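Local atomic coordinates of putative periplasmic protein (Salmonella enterica, PDB entry 3OE3), a protein that probably inhibits C-type lysozymes in the periplasm and so defends the bacterium against host lysozyme. Residues 32-37 against 62-66. Sequence-based numbering, arbitrary orientation.
Sequences AIISQV and TYKLY
Q36 CG lies over one face of the Y63 ring. Q36 CG stands 4.3 Å from the Y63 ring centroid, 25° off the ring normal, a CH-pi contact. Q36 CB lies nearer the phenol end, 3.6 Å from Y63 OH. A water sits at the ring edge, in the ring plane, 2.7 Å from Y63 OH. The same water donates a longer bond to Q36 OE1, at 3.2 Å. Q36 chi1 (-80°) sets CG anti to the carbonyl carbon, over the ring; the bend at chi2 turns OE1 to the water. The amide plane is turned 66° from the ring, so the two groups do not stack flat. V37 CG2 touches Y63 OH at 3.7 Å. Deeper in, the contact is purely apolar. I34 CD1 reaches Y63 CB at 4.3 Å, and L65 CD2 meets A32 CB at 4.3 Å. No direct hydrogen bond joins the segments; they face each other across the inside of an eight-stranded antiparallel barrel. Strands 39-45 and 52-56 lie between them in sheet order. M43 and Y54 from these strands, M18 and Y22 from strand 16-24, and L74 from strand 71-76 pack around A32, I34 and L65 inside the barrel.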
# COMPACT_ATOMS: atom_id res chain seq x y z
N ALA C 32 2.44 7.54 0.20
CA ALA C 32 1.06 7.07 0.11
C ALA C 32 1.02 5.85 -0.77
O ALA C 32 1.87 5.68 -1.63
CB ALA C 32 0.16 8.17 -0.46
N ILE C 33 0.03 4.99 -0.56
CA ILE C 33 -0.17 3.87 -1.47
C ILE C 33 -1.64 3.82 -1.83
O ILE C 33 -2.51 3.88 -0.97
CB ILE C 33 0.20 2.51 -0.85
CG1 ILE C 33 1.61 2.53 -0.25
CG2 ILE C 33 0.12 1.41 -1.93
CD1 ILE C 33 1.83 1.38 0.70
N ILE C 34 -1.91 3.74 -3.13
CA ILE C 34 -3.27 3.57 -3.64
C ILE C 34 -3.36 2.29 -4.46
O ILE C 34 -2.34 1.72 -4.82
CB ILE C 34 -3.72 4.79 -4.50
CG1 ILE C 34 -2.83 4.93 -5.73
CG2 ILE C 34 -3.74 6.06 -3.65
CD1 ILE C 34 -3.36 5.97 -6.77
N SER C 35 -4.58 1.83 -4.73
CA SER C 35 -4.78 0.66 -5.55
C SER C 35 -5.61 1.07 -6.76
O SER C 35 -6.71 1.60 -6.61
CB SER C 35 -5.51 -0.42 -4.74
OG SER C 35 -5.76 -1.58 -5.51
N GLN C 36 -5.06 0.87 -7.96
CA GLN C 36 -5.75 1.15 -9.22
C GLN C 36 -5.50 0.04 -10.23
O GLN C 36 -4.39 -0.46 -10.34
CB GLN C 36 -5.24 2.47 -9.82
CG GLN C 36 -5.85 3.71 -9.21
CD GLN C 36 -7.32 3.84 -9.55
OE1 GLN C 36 -7.70 3.80 -10.72
NE2 GLN C 36 -8.15 3.98 -8.53
N VAL C 37 -6.53 -0.31 -11.00
CA VAL C 37 -6.41 -1.37 -11.99
C VAL C 37 -5.76 -2.61 -11.38
O VAL C 37 -4.92 -3.26 -11.99
CB VAL C 37 -5.63 -0.92 -13.24
CG1 VAL C 37 -5.94 -1.83 -14.42
CG2 VAL C 37 -5.99 0.52 -13.57
N THR C 62 1.47 7.71 -14.05
CA THR C 62 1.29 9.15 -13.99
C THR C 62 0.24 9.56 -12.97
O THR C 62 -0.21 10.71 -12.96
CB THR C 62 0.90 9.72 -15.37
OG1 THR C 62 -0.38 9.21 -15.76
CG2 THR C 62 1.95 9.33 -16.43
N TYR C 63 -0.15 8.64 -12.08
CA TYR C 63 -1.07 8.99 -11.01
C TYR C 63 -0.48 10.05 -10.10
O TYR C 63 0.69 9.97 -9.71
CB TYR C 63 -1.42 7.75 -10.17
CG TYR C 63 -2.20 6.69 -10.92
CD1 TYR C 63 -3.48 6.94 -11.42
CD2 TYR C 63 -1.65 5.43 -11.13
CE1 TYR C 63 -4.18 5.97 -12.09
CE2 TYR C 63 -2.35 4.45 -11.82
CZ TYR C 63 -3.61 4.73 -12.30
OH TYR C 63 -4.31 3.77 -12.99
N LYS C 64 -1.30 11.04 -9.78
CA LYS C 64 -1.00 12.00 -8.75
C LYS C 64 -2.22 12.17 -7.84
O LYS C 64 -3.38 12.20 -8.29
CB LYS C 64 -0.57 13.34 -9.36
CG LYS C 64 0.76 13.28 -10.09
CD LYS C 64 1.16 14.65 -10.62
CE LYS C 64 2.61 14.67 -11.11
NZ LYS C 64 2.90 13.54 -12.03
N LEU C 65 -1.95 12.26 -6.54
CA LEU C 65 -2.98 12.36 -5.53
C LEU C 65 -2.82 13.72 -4.88
O LEU C 65 -1.77 14.02 -4.27
CB LEU C 65 -2.80 11.22 -4.51
CG LEU C 65 -3.69 11.27 -3.26
CD1 LEU C 65 -5.15 11.03 -3.66
CD2 LEU C 65 -3.23 10.24 -2.20
N TYR C 66 -3.83 14.56 -5.02
CA TYR C 66 -3.77 15.89 -4.44
C TYR C 66 -4.70 15.96 -3.26
O TYR C 66 -5.89 15.69 -3.39
CB TYR C 66 -4.17 16.94 -5.48
CG TYR C 66 -3.24 16.98 -6.66
CD1 TYR C 66 -2.15 17.83 -6.68
CD2 TYR C 66 -3.44 16.15 -7.75
CE1 TYR C 66 -1.29 17.86 -7.76
CE2 TYR C 66 -2.58 16.17 -8.83
CZ TYR C 66 -1.52 17.03 -8.83
OH TYR C 66 -0.66 17.07 -9.91
O HOH W 1 -6.87 4.42 -13.74